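Long-range contacts in possible galactose mutarotase (Streptomyces platensis subsp. rosaceus, PDB 4RNL), which is of unknown function but probably interconverts the alpha and beta anomers of galactose or a related aldose: residues Tyr41-Val45 and Phe78-Val82; Gly114-Phe119 and Gly142-Phe146; Phe146-Val152 and Ala169-Thr175. All coordinates share one frame; numbering follows the deposited sequence.

Contact 1: residues Tyr41-Val45 and Phe78-Val82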
loop_
_atom_site.group_PDB
_atom_site.type_symbol
_atom_site.label_atom_id
_atom_site.label_comp_id
_atom_site.label_asym_id
_atom_site.label_seq_id
_atom_site.Cartn_x
_atom_site.Cartn_y
_atom_site.Cartn_z
ATOM N N TYR A 41 -2.054 -12.830 -7.459
ATOM C CA TYR A 41 -0.711 -12.352 -7.813
ATOM C C TYR A 41 -0.422 -11.067 -7.060
ATOM O O TYR A 41 -1.122 -10.067 -7.245
ATOM C CB TYR A 41 -0.608 -12.091 -9.321
ATOM C CG TYR A 41 0.736 -11.558 -9.797
ATOM C CD1 TYR A 41 1.909 -12.282 -9.597
ATOM C CD2 TYR A 41 0.823 -10.350 -10.482
ATOM C CE1 TYR A 41 3.131 -11.804 -10.051
ATOM C CE2 TYR A 41 2.040 -9.865 -10.938
ATOM C CZ TYR A 41 3.190 -10.594 -10.714
ATOM O OH TYR A 41 4.407 -10.119 -11.169
ATOM N N GLY A 42 0.593 -11.100 -6.199
ATOM C CA GLY A 42 1.049 -9.911 -5.503
ATOM C C GLY A 42 0.009 -9.264 -4.612
ATOM O O GLY A 42 0.153 -8.098 -4.231
ATOM N N GLY A 43 -1.039 -10.012 -4.279
ATOM C CA GLY A 43 -2.122 -9.508 -3.445
ATOM C C GLY A 43 -2.706 -8.224 -3.996
ATOM O O GLY A 43 -3.216 -7.381 -3.256
ATOM N N ILE A 44 -2.632 -8.080 -5.312
ATOM C CA ILE A 44 -2.918 -6.803 -5.956
ATOM C C ILE A 44 -4.395 -6.420 -5.862
ATOM O O ILE A 44 -5.276 -7.202 -6.201
ATOM C CB ILE A 44 -2.470 -6.832 -7.436
ATOM C CG1 ILE A 44 -0.945 -6.687 -7.522
ATOM C CG2 ILE A 44 -3.115 -5.694 -8.222
ATOM C CD1 ILE A 44 -0.364 -7.231 -8.833
ATOM N N VAL A 45 -4.662 -5.213 -5.384
ATOM C CA VAL A 45 -6.005 -4.666 -5.466
ATOM C C VAL A 45 -6.145 -4.106 -6.878
ATOM O O VAL A 45 -5.619 -3.030 -7.200
ATOM C CB VAL A 45 -6.226 -3.561 -4.405
ATOM C CG1 VAL A 45 -7.614 -2.945 -4.555
ATOM C CG2 VAL A 45 -6.050 -4.138 -3.000
ATOM N N PHE A 78 1.352 -0.996 -8.709
ATOM C CA PHE A 78 -0.087 -0.732 -8.672
ATOM C C PHE A 78 -0.813 -1.760 -7.808
ATOM O O PHE A 78 -0.643 -2.962 -8.005
ATOM C CB PHE A 78 -0.681 -0.756 -10.084
ATOM C CG PHE A 78 -0.364 0.462 -10.904
ATOM C CD1 PHE A 78 -0.118 1.690 -10.296
ATOM C CD2 PHE A 78 -0.320 0.381 -12.288
ATOM C CE1 PHE A 78 0.159 2.820 -11.069
ATOM C CE2 PHE A 78 -0.039 1.502 -13.065
ATOM C CZ PHE A 78 0.202 2.721 -12.453
ATOM N N GLY A 79 -1.592 -1.274 -6.839
ATOM C CA GLY A 79 -2.441 -2.097 -5.985
ATOM C C GLY A 79 -1.780 -3.116 -5.070
ATOM O O GLY A 79 -2.469 -3.904 -4.406
ATOM N N ALA A 80 -0.454 -3.084 -4.983
ATOM C CA ALA A 80 0.278 -4.261 -4.526
ATOM C C ALA A 80 0.422 -4.431 -3.020
ATOM O O ALA A 80 0.639 -3.465 -2.285
ATOM C CB ALA A 80 1.652 -4.301 -5.182
ATOM N N LEU A 81 0.309 -5.684 -2.582
ATOM C CA LEU A 81 0.770 -6.098 -1.259
ATOM C C LEU A 81 2.297 -6.036 -1.318
ATOM O O LEU A 81 2.920 -6.728 -2.127
ATOM C CB LEU A 81 0.303 -7.536 -0.999
ATOM C CG LEU A 81 0.390 -8.226 0.368
ATOM C CD1 LEU A 81 -0.217 -9.621 0.273
ATOM C CD2 LEU A 81 1.789 -8.329 0.872
ATOM N N VAL A 82 2.907 -5.210 -0.475
ATOM C CA VAL A 82 4.348 -5.010 -0.544
ATOM C C VAL A 82 5.033 -5.621 0.673
ATOM O O VAL A 82 4.580 -5.435 1.805
ATOM C CB VAL A 82 4.698 -3.516 -0.632
ATOM C CG1 VAL A 82 6.201 -3.317 -0.534
ATOM C CG2 VAL A 82 4.168 -2.939 -1.935
#

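Contact 2: residues Gly114-Phe119 and Gly142-Phe146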
loop_
_atom_site.group_PDB
_atom_site.type_symbol
_atom_site.label_atom_id
_atom_site.label_comp_id
_atom_site.label_asym_id
_atom_site.label_seq_id
_atom_site.Cartn_x
_atom_site.Cartn_y
_atom_site.Cartn_z
ATOM N N GLY A 114 11.196 -4.861 -0.749
ATOM C CA GLY A 114 11.397 -6.286 -0.601
ATOM C C GLY A 114 12.204 -6.965 -1.693
ATOM O O GLY A 114 12.377 -8.179 -1.659
ATOM N N GLY A 115 12.702 -6.202 -2.662
ATOM C CA GLY A 115 13.572 -6.772 -3.681
ATOM C C GLY A 115 12.839 -7.142 -4.957
ATOM O O GLY A 115 11.617 -7.035 -5.020
ATOM N N PRO A 116 13.583 -7.576 -5.985
ATOM C CA PRO A 116 12.973 -7.895 -7.282
ATOM C C PRO A 116 11.885 -8.950 -7.166
ATOM O O PRO A 116 10.872 -8.842 -7.865
ATOM C CB PRO A 116 14.152 -8.436 -8.097
ATOM C CG PRO A 116 15.353 -7.742 -7.499
ATOM C CD PRO A 116 15.054 -7.685 -6.022
ATOM N N GLY A 117 12.094 -9.951 -6.316
ATOM C CA GLY A 117 11.078 -10.963 -6.065
ATOM C C GLY A 117 10.309 -10.740 -4.768
ATOM O O GLY A 117 9.964 -11.699 -4.070
ATOM N N GLY A 118 10.032 -9.478 -4.445
ATOM C CA GLY A 118 9.228 -9.145 -3.279
ATOM C C GLY A 118 7.805 -9.690 -3.333
ATOM O O GLY A 118 7.392 -10.309 -4.333
ATOM N N PHE A 119 7.046 -9.434 -2.265
ATOM C CA PHE A 119 5.707 -10.007 -2.085
ATOM C C PHE A 119 4.749 -9.591 -3.204
ATOM O O PHE A 119 3.763 -10.277 -3.470
ATOM C CB PHE A 119 5.106 -9.583 -0.732
ATOM C CG PHE A 119 5.754 -10.230 0.492
ATOM C CD1 PHE A 119 6.867 -11.056 0.382
ATOM C CD2 PHE A 119 5.210 -10.012 1.757
ATOM C CE1 PHE A 119 7.436 -11.651 1.525
ATOM C CE2 PHE A 119 5.776 -10.588 2.900
ATOM C CZ PHE A 119 6.890 -11.412 2.779
ATOM N N GLY A 142 15.804 -16.631 4.072
ATOM C CA GLY A 142 16.740 -16.233 3.032
ATOM C C GLY A 142 16.104 -15.633 1.791
ATOM O O GLY A 142 16.820 -15.165 0.899
ATOM N N GLU A 143 14.774 -15.638 1.711
ATOM C CA GLU A 143 14.117 -15.077 0.529
ATOM C C GLU A 143 14.448 -13.602 0.401
ATOM O O GLU A 143 14.195 -12.821 1.327
ATOM C CB GLU A 143 12.597 -15.260 0.577
ATOM C CG GLU A 143 11.894 -14.621 -0.617
ATOM C CD GLU A 143 10.468 -15.102 -0.781
ATOM O OE1 GLU A 143 10.265 -16.127 -1.481
ATOM O OE2 GLU A 143 9.555 -14.457 -0.215
ATOM N N GLU A 144 15.021 -13.237 -0.746
ATOM C CA GLU A 144 15.519 -11.883 -0.997
ATOM C C GLU A 144 16.506 -11.406 0.071
ATOM O O GLU A 144 16.667 -10.204 0.284
ATOM C CB GLU A 144 14.364 -10.888 -1.138
ATOM C CG GLU A 144 13.549 -11.055 -2.425
ATOM C CD GLU A 144 14.342 -10.696 -3.671
ATOM O OE1 GLU A 144 15.390 -10.013 -3.558
ATOM O OE2 GLU A 144 13.925 -11.105 -4.774
ATOM N N GLY A 145 17.169 -12.345 0.735
ATOM C CA GLY A 145 18.183 -11.991 1.716
ATOM C C GLY A 145 17.685 -11.816 3.142
ATOM O O GLY A 145 18.493 -11.705 4.052
ATOM N N PHE A 146 16.368 -11.796 3.344
ATOM C CA PHE A 146 15.812 -11.617 4.688
ATOM C C PHE A 146 15.869 -12.941 5.444
ATOM O O PHE A 146 15.503 -13.979 4.900
ATOM C CB PHE A 146 14.365 -11.105 4.608
ATOM C CG PHE A 146 14.237 -9.725 4.023
ATOM C CD1 PHE A 146 14.362 -8.603 4.828
ATOM C CD2 PHE A 146 13.980 -9.545 2.668
ATOM C CE1 PHE A 146 14.249 -7.319 4.296
ATOM C CE2 PHE A 146 13.870 -8.263 2.123
ATOM C CZ PHE A 146 14.001 -7.150 2.935
HETATM O O HOH W 1 9.640 -11.849 -1.327
HETATM O O HOH W 2 10.741 -14.311 -4.405
#

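Contact 3: residues Phe146-Val152 and Ala169-Thr175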
loop_
_atom_site.group_PDB
_atom_site.type_symbol
_atom_site.label_atom_id
_atom_site.label_comp_id
_atom_site.label_asym_id
_atom_site.label_seq_id
_atom_site.Cartn_x
_atom_site.Cartn_y
_atom_site.Cartn_z
ATOM N N PHE A 146 16.368 -11.796 3.344
ATOM C CA PHE A 146 15.812 -11.617 4.688
ATOM C C PHE A 146 15.869 -12.941 5.444
ATOM O O PHE A 146 15.503 -13.979 4.900
ATOM C CB PHE A 146 14.365 -11.105 4.608
ATOM C CG PHE A 146 14.237 -9.725 4.023
ATOM C CD1 PHE A 146 14.362 -8.603 4.828
ATOM C CD2 PHE A 146 13.980 -9.545 2.668
ATOM C CE1 PHE A 146 14.249 -7.319 4.296
ATOM C CE2 PHE A 146 13.870 -8.263 2.123
ATOM C CZ PHE A 146 14.001 -7.150 2.935
ATOM N N PRO A 147 16.334 -12.912 6.705
ATOM C CA PRO A 147 16.459 -14.152 7.478
ATOM C C PRO A 147 15.118 -14.599 8.067
ATOM O O PRO A 147 14.231 -13.779 8.311
ATOM C CB PRO A 147 17.441 -13.761 8.589
ATOM C CG PRO A 147 17.157 -12.305 8.825
ATOM C CD PRO A 147 16.749 -11.727 7.476
ATOM N N GLY A 148 14.961 -15.903 8.269
ATOM C CA GLY A 148 13.761 -16.422 8.899
ATOM C C GLY A 148 12.650 -16.730 7.919
ATOM O O GLY A 148 12.407 -15.972 6.975
ATOM N N ALA A 149 11.973 -17.854 8.138
ATOM C CA ALA A 149 10.766 -18.156 7.373
ATOM C C ALA A 149 9.615 -17.354 7.965
ATOM O O ALA A 149 9.303 -17.487 9.153
ATOM C CB ALA A 149 10.461 -19.642 7.436
ATOM N N LEU A 150 8.985 -16.523 7.141
ATOM C CA LEU A 150 7.909 -15.649 7.603
ATOM C C LEU A 150 6.564 -16.168 7.099
ATOM O O LEU A 150 6.311 -16.182 5.899
ATOM C CB LEU A 150 8.142 -14.210 7.128
ATOM C CG LEU A 150 7.202 -13.151 7.712
ATOM C CD1 LEU A 150 7.514 -12.901 9.191
ATOM C CD2 LEU A 150 7.267 -11.849 6.917
ATOM N N ASP A 151 5.716 -16.598 8.031
ATOM C CA ASP A 151 4.387 -17.124 7.723
ATOM C C ASP A 151 3.410 -15.954 7.702
ATOM O O ASP A 151 3.096 -15.389 8.748
ATOM C CB ASP A 151 3.987 -18.132 8.806
ATOM C CG ASP A 151 2.764 -18.956 8.428
ATOM O OD1 ASP A 151 2.136 -18.664 7.399
ATOM O OD2 ASP A 151 2.428 -19.905 9.166
ATOM N N VAL A 152 2.931 -15.582 6.515
ATOM C CA VAL A 152 2.169 -14.341 6.357
ATOM C C VAL A 152 0.738 -14.594 5.916
ATOM O O VAL A 152 0.494 -15.395 5.012
ATOM C CB VAL A 152 2.818 -13.408 5.302
ATOM C CG1 VAL A 152 2.041 -12.085 5.186
ATOM C CG2 VAL A 152 4.274 -13.151 5.635
ATOM N N ALA A 169 1.642 -11.865 10.748
ATOM C CA ALA A 169 2.803 -12.705 10.461
ATOM C C ALA A 169 3.442 -13.272 11.706
ATOM O O ALA A 169 3.375 -12.670 12.776
ATOM C CB ALA A 169 3.845 -11.941 9.653
ATOM N N THR A 170 4.071 -14.434 11.554
ATOM C CA THR A 170 4.971 -14.972 12.575
ATOM C C THR A 170 6.235 -15.429 11.869
ATOM O O THR A 170 6.228 -15.625 10.654
ATOM C CB THR A 170 4.361 -16.158 13.342
ATOM O OG1 THR A 170 4.040 -17.212 12.422
ATOM C CG2 THR A 170 3.104 -15.732 14.101
ATOM N N THR A 171 7.313 -15.607 12.625
ATOM C CA THR A 171 8.600 -15.963 12.039
ATOM C C THR A 171 9.278 -17.053 12.849
ATOM O O THR A 171 9.027 -17.176 14.046
ATOM C CB THR A 171 9.525 -14.731 11.960
ATOM O OG1 THR A 171 10.712 -15.069 11.233
ATOM C CG2 THR A 171 9.904 -14.242 13.364
ATOM N N ASP A 172 10.124 -17.864 12.211
ATOM C CA ASP A 172 10.880 -18.871 12.963
ATOM C C ASP A 172 12.289 -18.406 13.350
ATOM O O ASP A 172 13.051 -19.143 13.986
ATOM C CB ASP A 172 10.903 -20.242 12.250
ATOM C CG ASP A 172 11.715 -20.242 10.960
ATOM O OD1 ASP A 172 12.341 -19.216 10.616
ATOM O OD2 ASP A 172 11.735 -21.298 10.287
ATOM N N ALA A 173 12.628 -17.178 12.970
ATOM C CA ALA A 173 13.905 -16.581 13.363
ATOM C C ALA A 173 13.785 -15.064 13.290
ATOM O O ALA A 173 12.963 -14.563 12.525
ATOM C CB ALA A 173 15.024 -17.081 12.456
ATOM N N PRO A 174 14.592 -14.331 14.081
ATOM C CA PRO A 174 14.492 -12.863 14.051
ATOM C C PRO A 174 14.615 -12.307 12.637
ATOM O O PRO A 174 15.447 -12.768 11.845
ATOM C CB PRO A 174 15.679 -12.410 14.910
ATOM C CG PRO A 174 15.878 -13.544 15.881
ATOM C CD PRO A 174 15.553 -14.800 15.102
ATOM N N THR A 175 13.755 -11.347 12.319
ATOM C CA THR A 175 13.723 -10.774 10.994
ATOM C C THR A 175 13.171 -9.362 11.099
ATOM O O THR A 175 12.852 -8.908 12.195
ATOM C CB THR A 175 12.856 -11.633 10.050
ATOM O OG1 THR A 175 13.140 -11.283 8.691
ATOM C CG2 THR A 175 11.356 -11.463 10.339
#

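Contact 1: residues Tyr41-Val45 and Phe78-Val82
L81 turns its CG anti to the backbone N (chi1 -169°), which carries the branch CD1 to the alpha carbon of G43, 4.2 Å from L81 CD1 to G43 CA. Nearer the main chain, the course of the backbone itself brings L81 CB within 3.3 Å of G42 O. In I44 a chi1 of -76° puts CG1 beside its own N and CG2 anti to it, and both branches face the carbonyl of F78, I44 CG2 lying 3.7 Å from F78 O. The same CG1 brushes A80 CB at 4.2 Å.

These apolar touches are light, and the backbone does most of the holding. Y41 to I44 form a type I' turn with G42 and G43 at its corners, closed by a bond from I44 N to Y41 O. The turn then offers G42 O to L81 N at 2.9 Å, nearly in line with the carbonyl. On the other side of I44, V45 N meets G79 O at 2.7 Å in an almost straight bond (170°). G79 O is heavily used: it also accepts N181 ND2 and lies 3.3 Å from I44 CA in a CA-H...O contact. G79 CA answers with a similar contact to V45 O.

All of this is buried where strand 45-51 of the five-stranded sheet begins and the chain enters strand 81-82, at the edge of the seven-stranded sheet. I44 and F78 rest on Y70 of helix 67-72, L81 packs on V154 and Y156 of strand 150-159, and V45 leans on N181 and T183 of strand 180-185.

Contact 2: residues Gly114-Phe119 and Gly142-Phe146
E144 reaches from the 142-146 loop to the N-H of G117 with a bent side chain: chi1 is -70° and chi2 folds the same way, swinging the carboxylate over to the turn at G115-G118. There E144 OE2 takes the N-H of G117 at 2.7 Å, with the donor standing above the carboxylate plane, 53° out of it. The other oxygen, E144 OE1, lies 3.4 Å from P116 CD, the ring carbon bonded to the proline nitrogen. Further back along the side chain, E144 CG passes 3.2 Å from G114 O. With its alpha carbon bare, G115 leaves room for the carboxylate.

E143 stays extended and runs out toward F119. Its OE2 arrives at the edge of that ring, near the ring plane and 3.9 Å from F119 CE1, with the carboxylate and ring planes 72° apart. The carboxylate is held chiefly by S139, which bonds OE2, and by R137, which makes a salt bridge to OE1. A water 2.8 Å from both E143 OE2 and G117 O links it to the turn. F146 presents a ring edge too: F146 CE2 lies 4.1 Å from G114 O, near the ring plane, while E143 O sits in plane at the edge.

G115 to G118 make a type I turn closed by G118 N to G115 O, and the N-H of G117, its third residue, points to E144 OE2. A type I turn whose third N-H is taken by a glutamate carboxylate thus joins two connecting loops of the supersandwich, the fold of the galactose mutarotase family.

Contact 3: residues Phe146-Val152 and Ala169-Thr175
L150, D151 and V152 run antiparallel to T171, T170 and A169, with D151 and T170 as the hydrogen-bonded pair: D151 N to T170 O is 2.8 Å and T170 N to D151 O is 3.1 Å. On the buried face L150 projects its CD1 across to the partner strand, 3.8 Å from A169 CB and 3.3 Å from T170 O; V152 CG2 adds a looser touch on the same A169 CB. The opposite face carries D151, whose OD1 is bonded by H136, and T170.

Beyond the paired strands side chains take over. D172 swings its carboxylate back (chi1 69°) so that OD1 accepts A149 N at 2.9 Å, from above the carboxylate plane, while its own N bonds A149 O. T175 OG1 donates to P147 O at 2.8 Å, in the carbonyl plane, and itself accepts from R84, which also grips G148 O. Between them T171 OG1 donates to A173 O, 2.6 Å away, bridging the bend after strand 162-171, and A173 CB lies 3.8 Å from G148 CA.

This is the open end of the antiparallel beta hairpin 150-159/162-171, within the nine-stranded antiparallel sheet of the supersandwich.

How the contacts relate
Contacts 1, 2 and 3 follow one another along the chain and form a path outward, their centres about 8, 17 and 21 Å from the centre of the chain. Contacts 2 and 3 share F146 and have centres about 12 Å apart; contacts 1 and 2 are about 15 Å apart. F119 of contact 2 joins all three: its CB packs on L81 and V82, its ring on L150 and V152. Contacts 1 and 3 do not touch, but strand 150-159 runs from the hairpin of contact 3 to V154 and Y156, on which L81 packs. F119 and strand 150-159 thus connect the buried contact 1 with the outer hairpin end in contact 3.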